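Extracellular sialidase/neuraminidase, putative (Aspergillus fumigatus, PDB 2XZK) hydrolyses terminal sialic acid-type sugars, and as a KDNase probably releases KDN by a retaining mechanism that passes through a covalent sugar-enzyme intermediate. Local coordinates at residues A[59-64]-A[362-367]; A[227-232]-A[275-280]; A[292-297]-A[337-342]. All coordinates share one frame; numbering follows the deposited sequence. Where two conformers were deposited one is given.

Contact 1: A[59-64]-A[362-367]; sequences RHTNQD and TGKNSY. With FKD (3-deoxy-3-fluoro-D-erythro-alpha-L-manno-non-2-ulopyranosonic acid), chain C; K99 ((2R,3R,4R,5R,6S)-2,3-bis(fluoranyl)-4,5-bis(oxidanyl)-6-[(1R,2R)-1,2,3-tris(oxidanyl)propyl]oxane-2-carboxylic acid), chain D.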
loop_
_atom_site.group_PDB
_atom_site.type_symbol
_atom_site.label_atom_id
_atom_site.label_comp_id
_atom_site.label_asym_id
_atom_site.label_seq_id
_atom_site.Cartn_x
_atom_site.Cartn_y
_atom_site.Cartn_z
ATOM N N ARG A 59 -7.189 -1.438 16.468
ATOM C CA ARG A 59 -7.489 -0.875 17.785
ATOM C C ARG A 59 -6.884 -1.668 18.932
ATOM O O ARG A 59 -6.177 -1.108 19.770
ATOM C CB ARG A 59 -8.999 -0.752 17.968
ATOM C CG ARG A 59 -9.636 0.306 17.069
ATOM C CD ARG A 59 -9.791 1.629 17.811
ATOM N NE ARG A 59 -10.720 1.506 18.944
ATOM C CZ ARG A 59 -10.389 1.693 20.224
ATOM N NH1 ARG A 59 -9.153 2.034 20.567
ATOM N NH2 ARG A 59 -11.315 1.554 21.169
ATOM N N HIS A 60 -7.135 -2.976 18.933
ATOM C CA HIS A 60 -6.913 -3.794 20.119
ATOM C C HIS A 60 -5.741 -4.766 20.058
ATOM O O HIS A 60 -5.136 -5.065 21.081
ATOM C CB HIS A 60 -8.201 -4.552 20.482
ATOM C CG HIS A 60 -9.415 -3.680 20.550
ATOM N ND1 HIS A 60 -9.551 -2.663 21.475
ATOM C CD2 HIS A 60 -10.550 -3.674 19.817
ATOM C CE1 HIS A 60 -10.713 -2.063 21.296
ATOM N NE2 HIS A 60 -11.338 -2.653 20.294
ATOM N N THR A 61 -5.447 -5.286 18.866
ATOM C CA THR A 61 -4.378 -6.266 18.663
ATOM C C THR A 61 -3.776 -5.975 17.294
ATOM O O THR A 61 -4.213 -5.044 16.603
ATOM C CB THR A 61 -4.918 -7.715 18.661
ATOM O OG1 THR A 61 -5.611 -7.963 17.432
ATOM C CG2 THR A 61 -5.870 -7.969 19.847
ATOM N N ASN A 62 -2.801 -6.772 16.875
ATOM C CA ASN A 62 -2.267 -6.628 15.515
ATOM C C ASN A 62 -3.023 -7.421 14.441
ATOM O O ASN A 62 -2.612 -7.425 13.276
ATOM C CB ASN A 62 -0.774 -6.981 15.477
ATOM C CG ASN A 62 -0.502 -8.455 15.788
ATOM O OD1 ASN A 62 -1.300 -9.343 15.465
ATOM N ND2 ASN A 62 0.652 -8.720 16.379
ATOM N N GLN A 63 -4.111 -8.094 14.827
ATOM C CA GLN A 63 -4.852 -8.982 13.922
ATOM C C GLN A 63 -5.593 -8.244 12.803
ATOM O O GLN A 63 -5.961 -7.075 12.947
ATOM C CB GLN A 63 -5.809 -9.890 14.720
ATOM C CG GLN A 63 -5.060 -10.779 15.712
ATOM C CD GLN A 63 -5.943 -11.298 16.832
ATOM O OE1 GLN A 63 -6.656 -10.533 17.484
ATOM N NE2 GLN A 63 -5.892 -12.606 17.064
ATOM N N ASP A 64 -5.818 -8.962 11.698
ATOM C CA ASP A 64 -6.416 -8.456 10.453
ATOM C C ASP A 64 -7.934 -8.262 10.543
ATOM O O ASP A 64 -8.565 -7.698 9.629
ATOM C CB ASP A 64 -6.182 -9.461 9.305
ATOM C CG ASP A 64 -4.726 -9.896 9.136
ATOM O OD1 ASP A 64 -3.782 -9.301 9.703
ATOM O OD2 ASP A 64 -4.535 -10.870 8.382
ATOM N N THR A 362 5.101 -14.021 16.963
ATOM C CA THR A 362 4.074 -13.998 15.920
ATOM C C THR A 362 2.670 -13.802 16.491
ATOM O O THR A 362 1.690 -13.821 15.746
ATOM C CB THR A 362 4.085 -15.294 15.090
ATOM O OG1 THR A 362 3.782 -16.400 15.950
ATOM C CG2 THR A 362 5.451 -15.508 14.437
ATOM N N GLY A 363 2.581 -13.590 17.804
ATOM C CA GLY A 363 1.298 -13.472 18.499
ATOM C C GLY A 363 0.594 -12.141 18.355
ATOM O O GLY A 363 1.200 -11.142 17.944
ATOM N N LYS A 364 -0.689 -12.123 18.711
ATOM C CA LYS A 364 -1.559 -10.956 18.498
ATOM C C LYS A 364 -1.136 -9.674 19.229
ATOM O O LYS A 364 -1.557 -8.581 18.849
ATOM C CB LYS A 364 -3.010 -11.293 18.858
ATOM C CG LYS A 364 -3.251 -11.443 20.354
ATOM C CD LYS A 364 -4.650 -11.925 20.665
ATOM C CE LYS A 364 -4.821 -12.076 22.177
ATOM N NZ LYS A 364 -5.833 -13.122 22.488
ATOM N N ASN A 365 -0.323 -9.800 20.277
ATOM C CA ASN A 365 0.075 -8.615 21.060
ATOM C C ASN A 365 1.382 -7.931 20.612
ATOM O O ASN A 365 1.843 -6.966 21.237
ATOM C CB ASN A 365 0.108 -8.930 22.566
ATOM C CG ASN A 365 0.118 -7.668 23.432
ATOM O OD1 ASN A 365 -0.582 -6.680 23.144
ATOM N ND2 ASN A 365 0.896 -7.702 24.513
ATOM N N SER A 366 1.957 -8.411 19.515
ATOM C CA SER A 366 3.150 -7.782 18.972
ATOM C C SER A 366 2.811 -6.441 18.325
ATOM O O SER A 366 2.045 -6.371 17.358
ATOM C CB SER A 366 3.853 -8.714 18.000
ATOM O OG SER A 366 4.562 -9.708 18.720
ATOM N N TYR A 367 3.381 -5.382 18.885
ATOM C CA TYR A 367 3.094 -4.029 18.425
ATOM C C TYR A 367 3.680 -3.786 17.044
ATOM O O TYR A 367 4.825 -4.143 16.768
ATOM C CB TYR A 367 3.614 -2.989 19.418
ATOM C CG TYR A 367 2.918 -3.056 20.753
ATOM C CD1 TYR A 367 1.703 -2.412 20.952
ATOM C CD2 TYR A 367 3.474 -3.778 21.812
ATOM C CE1 TYR A 367 1.051 -2.480 22.175
ATOM C CE2 TYR A 367 2.826 -3.851 23.059
ATOM C CZ TYR A 367 1.611 -3.205 23.221
ATOM O OH TYR A 367 0.944 -3.250 24.432
HETATM C C1 FKD C . -0.358 -10.268 5.836
HETATM F F1 FKD C . -2.500 -9.300 7.326
HETATM C C2 FKD C . -1.598 -9.639 5.184
HETATM C C3 FKD C . -2.321 -8.662 6.132
HETATM C C4 FKD C . -3.626 -8.207 5.474
HETATM O O4 FKD C . -4.353 -7.444 6.428
HETATM C C5 FKD C . -4.477 -9.396 4.994
HETATM O O5 FKD C . -5.657 -8.938 4.339
HETATM C C6 FKD C . -3.665 -10.271 4.025
HETATM O O6 FKD C . -2.447 -10.662 4.683
HETATM C C7 FKD C . -4.348 -11.581 3.577
HETATM O O7 FKD C . -4.579 -12.421 4.708
HETATM C C8 FKD C . -3.457 -12.353 2.580
HETATM O O8 FKD C . -3.262 -11.562 1.413
HETATM C C9 FKD C . -4.062 -13.702 2.170
HETATM O O9 FKD C . -5.343 -13.496 1.582
HETATM O O1A FKD C . 0.160 -9.689 6.799
HETATM O O1B FKD C . 0.099 -11.312 5.321
HETATM O O1A K99 D . 7.314 -13.475 8.552
HETATM C C1 K99 D . 8.370 -13.053 9.092
HETATM O O1B K99 D . 9.415 -12.705 8.488
HETATM C C2 K99 D . 8.413 -12.991 10.635
HETATM C C3 K99 D . 9.205 -11.777 11.150
HETATM F F1 K99 D . 9.480 -11.973 12.488
HETATM C C4 K99 D . 8.453 -10.448 10.968
HETATM O O4 K99 D . 9.212 -9.390 11.557
HETATM O O6 K99 D . 7.100 -12.944 11.224
HETATM C C6 K99 D . 6.304 -11.731 11.051
HETATM C C5 K99 D . 7.068 -10.519 11.612
HETATM O O5 K99 D . 6.338 -9.329 11.337
HETATM C C7 K99 D . 4.919 -12.061 11.628
HETATM O O7 K99 D . 5.014 -12.218 13.048
HETATM C C8 K99 D . 4.420 -13.377 10.994
HETATM O O8 K99 D . 4.522 -13.277 9.567
HETATM C C9 K99 D . 2.987 -13.753 11.404
HETATM O O9 K99 D . 2.081 -12.690 11.103
HETATM F F2 K99 D . 9.025 -14.111 11.064
HETATM O O HOH W 1 -3.354 -7.103 21.993
HETATM O O HOH W 2 -0.756 -12.125 15.004
#

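Contact 2: A[227-232]-A[275-280]; sequences GAEGTI and ACQGSV. With FKD (3-deoxy-3-fluoro-D-erythro-alpha-L-manno-non-2-ulopyranosonic acid), chain C.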
loop_
_atom_site.group_PDB
_atom_site.type_symbol
_atom_site.label_atom_id
_atom_site.label_comp_id
_atom_site.label_asym_id
_atom_site.label_seq_id
_atom_site.Cartn_x
_atom_site.Cartn_y
_atom_site.Cartn_z
ATOM N N GLY A 227 -3.249 -12.587 -8.350
ATOM C CA GLY A 227 -3.271 -12.815 -6.919
ATOM C C GLY A 227 -4.363 -12.042 -6.202
ATOM O O GLY A 227 -5.142 -11.296 -6.810
ATOM N N ALA A 228 -4.422 -12.237 -4.893
ATOM C CA ALA A 228 -5.358 -11.513 -4.051
ATOM C C ALA A 228 -4.842 -10.105 -3.783
ATOM O O ALA A 228 -5.628 -9.161 -3.750
ATOM C CB ALA A 228 -5.599 -12.265 -2.756
ATOM N N GLU A 229 -3.527 -9.973 -3.593
ATOM C CA GLU A 229 -2.906 -8.682 -3.299
ATOM C C GLU A 229 -2.007 -8.280 -4.443
ATOM O O GLU A 229 -0.870 -8.774 -4.580
ATOM C CB GLU A 229 -2.122 -8.703 -1.984
ATOM C CG GLU A 229 -3.012 -8.716 -0.749
ATOM C CD GLU A 229 -2.246 -8.483 0.535
ATOM O OE1 GLU A 229 -1.012 -8.717 0.554
ATOM O OE2 GLU A 229 -2.888 -8.032 1.514
ATOM N N GLY A 230 -2.545 -7.408 -5.286
ATOM C CA GLY A 230 -1.901 -7.026 -6.528
ATOM C C GLY A 230 -1.263 -5.653 -6.471
ATOM O O GLY A 230 -1.643 -4.803 -5.656
ATOM N N THR A 231 -0.257 -5.459 -7.314
ATOM C CA THR A 231 0.276 -4.126 -7.619
ATOM C C THR A 231 0.216 -3.901 -9.122
ATOM O O THR A 231 0.235 -4.860 -9.898
ATOM C CB THR A 231 1.736 -3.901 -7.108
ATOM O OG1 THR A 231 2.676 -4.508 -8.011
ATOM C CG2 THR A 231 1.930 -4.462 -5.688
ATOM N N ILE A 232 0.135 -2.639 -9.521
ATOM C CA ILE A 232 0.030 -2.258 -10.930
ATOM C C ILE A 232 0.975 -1.111 -11.223
ATOM O O ILE A 232 1.139 -0.185 -10.411
ATOM C CB ILE A 232 -1.440 -1.872 -11.322
ATOM C CG1 ILE A 232 -1.612 -1.763 -12.849
ATOM C CG2 ILE A 232 -1.869 -0.576 -10.656
ATOM C CD1 ILE A 232 -1.914 -3.094 -13.546
ATOM N N ALA A 275 5.680 -14.524 0.386
ATOM C CA ALA A 275 4.225 -14.381 0.456
ATOM C C ALA A 275 3.866 -13.187 1.342
ATOM O O ALA A 275 3.385 -13.335 2.478
ATOM C CB ALA A 275 3.559 -15.665 0.944
ATOM N N CYS A 276 4.127 -11.995 0.808
ATOM C CA CYS A 276 3.848 -10.749 1.514
ATOM C C CYS A 276 3.516 -9.716 0.439
ATOM O O CYS A 276 3.848 -9.902 -0.724
ATOM C CB CYS A 276 5.078 -10.320 2.315
ATOM S SG CYS A 276 4.870 -8.876 3.377
ATOM N N GLN A 277 2.819 -8.653 0.819
ATOM C CA GLN A 277 2.542 -7.554 -0.097
ATOM C C GLN A 277 3.848 -6.846 -0.520
ATOM O O GLN A 277 4.865 -6.878 0.200
ATOM C CB GLN A 277 1.514 -6.596 0.551
ATOM C CG GLN A 277 1.113 -5.356 -0.252
ATOM C CD GLN A 277 1.936 -4.124 0.090
ATOM O OE1 GLN A 277 3.043 -4.233 0.613
ATOM N NE2 GLN A 277 1.388 -2.942 -0.203
ATOM N N GLY A 278 3.800 -6.230 -1.697
ATOM C CA GLY A 278 4.891 -5.396 -2.193
ATOM C C GLY A 278 4.329 -4.120 -2.780
ATOM O O GLY A 278 3.108 -3.882 -2.748
ATOM N N SER A 279 5.226 -3.287 -3.293
ATOM C CA SER A 279 4.844 -2.039 -3.924
ATOM C C SER A 279 5.711 -1.778 -5.154
ATOM O O SER A 279 6.867 -2.201 -5.220
ATOM C CB SER A 279 4.881 -0.890 -2.899
ATOM O OG SER A 279 6.155 -0.732 -2.305
ATOM N N VAL A 280 5.133 -1.077 -6.125
ATOM C CA VAL A 280 5.783 -0.746 -7.380
ATOM C C VAL A 280 5.441 0.716 -7.722
ATOM O O VAL A 280 4.384 1.212 -7.322
ATOM C CB VAL A 280 5.315 -1.716 -8.506
ATOM C CG1 VAL A 280 3.846 -1.465 -8.898
ATOM C CG2 VAL A 280 6.251 -1.685 -9.726
HETATM C C1 FKD C . -0.358 -10.268 5.836
HETATM F F1 FKD C . -2.500 -9.300 7.326
HETATM C C2 FKD C . -1.598 -9.639 5.184
HETATM C C3 FKD C . -2.321 -8.662 6.132
HETATM C C4 FKD C . -3.626 -8.207 5.474
HETATM O O4 FKD C . -4.353 -7.444 6.428
HETATM C C5 FKD C . -4.477 -9.396 4.994
HETATM O O5 FKD C . -5.657 -8.938 4.339
HETATM C C6 FKD C . -3.665 -10.271 4.025
HETATM O O6 FKD C . -2.447 -10.662 4.683
HETATM C C7 FKD C . -4.348 -11.581 3.577
HETATM O O7 FKD C . -4.579 -12.421 4.708
HETATM C C8 FKD C . -3.457 -12.353 2.580
HETATM O O8 FKD C . -3.262 -11.562 1.413
HETATM C C9 FKD C . -4.062 -13.702 2.170
HETATM O O9 FKD C . -5.343 -13.496 1.582
HETATM O O1A FKD C . 0.160 -9.689 6.799
HETATM O O1B FKD C . 0.099 -11.312 5.321
HETATM O O HOH W 3 1.238 -7.122 -3.403
HETATM O O HOH W 4 2.255 1.838 -8.935
#

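Contact 3: A[292-297]-A[337-342]; sequences IFLNSA and GYSSMT. With FKD (3-deoxy-3-fluoro-D-erythro-alpha-L-manno-non-2-ulopyranosonic acid), chain C.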
loop_
_atom_site.group_PDB
_atom_site.type_symbol
_atom_site.label_atom_id
_atom_site.label_comp_id
_atom_site.label_asym_id
_atom_site.label_seq_id
_atom_site.Cartn_x
_atom_site.Cartn_y
_atom_site.Cartn_z
ATOM N N ILE A 292 10.398 1.506 -10.094
ATOM C CA ILE A 292 10.881 1.143 -8.767
ATOM C C ILE A 292 10.033 0.016 -8.183
ATOM O O ILE A 292 8.817 -0.005 -8.364
ATOM C CB ILE A 292 10.830 2.365 -7.774
ATOM C CG1 ILE A 292 11.271 3.668 -8.460
ATOM C CG2 ILE A 292 11.642 2.080 -6.504
ATOM C CD1 ILE A 292 12.713 3.681 -9.000
ATOM N N PHE A 293 10.681 -0.906 -7.468
ATOM C CA PHE A 293 10.000 -2.021 -6.805
ATOM C C PHE A 293 10.526 -2.171 -5.383
ATOM O O PHE A 293 11.720 -1.991 -5.133
ATOM C CB PHE A 293 10.207 -3.337 -7.568
ATOM C CG PHE A 293 9.476 -4.503 -6.963
ATOM C CD1 PHE A 293 8.099 -4.620 -7.101
ATOM C CD2 PHE A 293 10.169 -5.479 -6.239
ATOM C CE1 PHE A 293 7.406 -5.690 -6.519
ATOM C CE2 PHE A 293 9.484 -6.543 -5.669
ATOM C CZ PHE A 293 8.103 -6.648 -5.811
ATOM N N LEU A 294 9.625 -2.491 -4.458
ATOM C CA LEU A 294 9.966 -2.683 -3.052
ATOM C C LEU A 294 9.218 -3.871 -2.503
ATOM O O LEU A 294 8.000 -3.947 -2.616
ATOM C CB LEU A 294 9.586 -1.431 -2.254
ATOM C CG LEU A 294 9.777 -1.411 -0.738
ATOM C CD1 LEU A 294 11.220 -1.685 -0.329
ATOM C CD2 LEU A 294 9.349 -0.035 -0.234
ATOM N N ASN A 295 9.941 -4.790 -1.876
ATOM C CA ASN A 295 9.334 -5.920 -1.184
ATOM C C ASN A 295 10.373 -6.489 -0.217
ATOM O O ASN A 295 11.475 -5.931 -0.103
ATOM C CB ASN A 295 8.783 -6.978 -2.172
ATOM C CG ASN A 295 9.826 -8.025 -2.581
ATOM O OD1 ASN A 295 11.000 -7.709 -2.781
ATOM N ND2 ASN A 295 9.383 -9.283 -2.693
ATOM N N SER A 296 10.026 -7.556 0.493
ATOM C CA SER A 296 11.046 -8.310 1.234
ATOM C C SER A 296 11.687 -9.331 0.297
ATOM O O SER A 296 11.033 -10.279 -0.159
ATOM C CB SER A 296 10.485 -8.992 2.473
ATOM O OG SER A 296 11.562 -9.607 3.161
ATOM N N ALA A 297 12.971 -9.119 0.007
ATOM C CA ALA A 297 13.679 -9.886 -1.036
ATOM C C ALA A 297 14.188 -11.216 -0.490
ATOM O O ALA A 297 15.399 -11.468 -0.401
ATOM C CB ALA A 297 14.813 -9.054 -1.638
ATOM N N GLY A 337 7.786 -5.902 6.048
ATOM C CA GLY A 337 6.419 -6.315 5.784
ATOM C C GLY A 337 5.860 -5.543 4.599
ATOM O O GLY A 337 6.568 -5.280 3.620
ATOM N N TYR A 338 4.586 -5.177 4.704
ATOM C CA TYR A 338 3.894 -4.422 3.654
ATOM C C TYR A 338 4.535 -3.046 3.458
ATOM O O TYR A 338 5.119 -2.482 4.396
ATOM C CB TYR A 338 2.407 -4.234 4.014
ATOM C CG TYR A 338 1.526 -5.465 3.949
ATOM C CD1 TYR A 338 1.991 -6.733 4.338
ATOM C CD2 TYR A 338 0.204 -5.345 3.551
ATOM C CE1 TYR A 338 1.155 -7.860 4.278
ATOM C CE2 TYR A 338 -0.627 -6.443 3.502
ATOM C CZ TYR A 338 -0.151 -7.689 3.867
ATOM O OH TYR A 338 -1.026 -8.757 3.791
ATOM N N SER A 339 4.430 -2.504 2.246
ATOM C CA SER A 339 5.032 -1.211 1.945
ATOM C C SER A 339 4.223 -0.446 0.911
ATOM O O SER A 339 3.357 -1.000 0.224
ATOM C CB SER A 339 6.450 -1.403 1.431
ATOM O OG SER A 339 6.406 -2.127 0.210
ATOM N N SER A 340 4.548 0.832 0.766
ATOM C CA SER A 340 3.926 1.664 -0.252
ATOM C C SER A 340 4.898 2.754 -0.649
ATOM O O SER A 340 5.652 3.245 0.193
ATOM C CB SER A 340 2.619 2.286 0.256
ATOM O OG SER A 340 1.989 3.042 -0.767
ATOM N N MET A 341 4.894 3.139 -1.920
ATOM C CA MET A 341 5.816 4.165 -2.398
ATOM C C MET A 341 5.123 5.218 -3.232
ATOM O O MET A 341 4.142 4.946 -3.936
ATOM C CB MET A 341 6.924 3.541 -3.255
ATOM C CG MET A 341 7.914 2.630 -2.541
ATOM S SD MET A 341 9.201 2.092 -3.714
ATOM C CE MET A 341 8.250 1.000 -4.788
ATOM N N THR A 342 5.669 6.421 -3.146
ATOM C CA THR A 342 5.283 7.529 -3.999
ATOM C C THR A 342 6.524 8.338 -4.384
ATOM O O THR A 342 7.593 8.141 -3.804
ATOM C CB THR A 342 4.245 8.436 -3.290
ATOM O OG1 THR A 342 3.691 9.360 -4.244
ATOM C CG2 THR A 342 4.883 9.212 -2.132
HETATM C C1 FKD C . -0.358 -10.268 5.836
HETATM F F1 FKD C . -2.500 -9.300 7.326
HETATM C C2 FKD C . -1.598 -9.639 5.184
HETATM C C3 FKD C . -2.321 -8.662 6.132
HETATM C C4 FKD C . -3.626 -8.207 5.474
HETATM O O4 FKD C . -4.353 -7.444 6.428
HETATM C C5 FKD C . -4.477 -9.396 4.994
HETATM O O5 FKD C . -5.657 -8.938 4.339
HETATM C C6 FKD C . -3.665 -10.271 4.025
HETATM O O6 FKD C . -2.447 -10.662 4.683
HETATM C C7 FKD C . -4.348 -11.581 3.577
HETATM O O7 FKD C . -4.579 -12.421 4.708
HETATM C C8 FKD C . -3.457 -12.353 2.580
HETATM O O8 FKD C . -3.262 -11.562 1.413
HETATM C C9 FKD C . -4.062 -13.702 2.170
HETATM O O9 FKD C . -5.343 -13.496 1.582
HETATM O O1A FKD C . 0.160 -9.689 6.799
HETATM O O1B FKD C . 0.099 -11.312 5.321
#

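Contact 1: A[59-64]-A[362-367]
N62 grips the turn around K364 with both its side-chain amide and its backbone N. Its amide ND2 gives one hydrogen to S366 O at 2.9 Å, in the carbonyl plane and on a lone pair. The other goes to G363 O, also 2.9 Å from ND2 but tilted from that carbonyl's plane. The backbone adds a third bond, N62 N to K364 O at 3.0 Å, nearly straight at 170°. A chi1 of 66° folds the carboxamide back over its own main chain, toward the G363 to S366 type I turn. Within that turn G363 O already accepts S366 N, and N62 ND2 reaches it from the opposite face.

Around this grip, Q63 lays its amide obliquely across K364, with CD 3.6 Å from K364 CB. T61 OG1 accepts from Q63 N in an ST turn, holding the bend in which N62 sits. One water links N62 OD1 to T362 O. Behind them, R58 NH1 holds N62 O and also pairs with D64, whose OD1 lies 2.7 Å from FKD F1.

An asparagine suits this place: with both amide hydrogens engaged and OD1 bound to water, rotation of the carboxamide is fixed, and two loops from different propeller blades are joined without any charge.

Contact 2: A[227-232]-A[275-280]
E229 and Q277 meet where a carboxylate oxygen rests on an aliphatic carbon, E229 OE1 lying 3.3 Å from Q277 CB. The glutamate can be followed outward from its CB, which points at the facing segment. With CG set beside the backbone N (chi1 -73°) and the chain extended beyond it, the side chain runs toward the bound fluorosugar. CG lies against FKD O8, and CD comes nearer, 3.4 Å from the same O8. At the tip the two oxygens part: OE2 lies 3.5 Å from FKD C6, while OE1 turns back to Q277 and forms a salt bridge with R245. The two side chains cross at about a right angle; a bend at chi2 (-94°) carries the Q277 amide away, its OE1 accepting from S339 N and its NE2 donating to P187 O. E229 also touches Y338, the tyrosine bonded to the sugar, an arrangement consistent with the tyrosine-glutamate pair of sialidases.

These segments belong to neighbouring blades of a six-bladed beta-propeller, each leading into the first strand of its blade. They run side by side, 3° apart in direction, but share no direct hydrogen bond. Water fills that role: one molecule accepts from G278 N and donates to E229 O, and another donates to both I232 O and V280 O.

T231 fills the middle of the seam. Its CG2 methyl meets the backbone carbonyl of the facing segment, 3.2 Å from G278 O. OG1 touches V280 CG1 at 3.4 Å, although its hydrogen bond is to N243 O, within its own blade. The beta-branched V280 puts the same CG1 against I232 O, 3.4 Å away.

Contact 3: A[292-297]-A[337-342]
S339 packs its hydroxyl against the branch point of L294 just one residue from Y338, whose OH is covalently bonded to FKD C2 at 1.7 Å, and so the strand that carries the sugar also joins two adjacent blades of the six-bladed beta-propeller. Serine is small enough to let L294 CD2 settle against its CB as well.

Strand 292-294 and strand 338-342 run nearly antiparallel, at 159°, yet their axes stay 8.1 Å apart and no hydrogen bond crosses, so side chains do the joining. M341 carries most of this. Its flexible thioether turns at the end, chi3 -70°, swinging CE in to 3.8 Å from L294 CB. I292 and M341 cross at about a right angle, with I292 CG2 on M341 SD at 3.7 Å. Both I292 and L294 point their CB toward the neighbouring blade, as alternate residues of a strand should, but in I292 the CG2 branch does the touching while the outer end turns off.

Alternation also sends Y338 the other way, to the active site, where R39 makes a cation-pi contact with the ring and E354 OE1 accepts from Y338 N. Back in the apolar seam, S339 OG lies 3.6 Å from L294 CG, its polar need met by a hydrogen bond with S279 OG.

How the contacts relate
From the N terminus, the chain first reaches 59-64, after strand 51-58, but contact 1 is closed only near the C terminus, by the loop ahead of strand 368-375. Its long loop encloses both other contacts. Within it, contact 2 closes first, tying the entry to strand 232-234 to that of strand 279-284; contact 3 then opens at strand 290-294 and closes on strand 334-343. These two follow in series without crossing, and they touch, strands 279-284 and 290-294 being sheet neighbours. Contact 1 stands apart, its centre about 22 Å from those of the others. Together the three join successive blades, and all reach the same bound FKD.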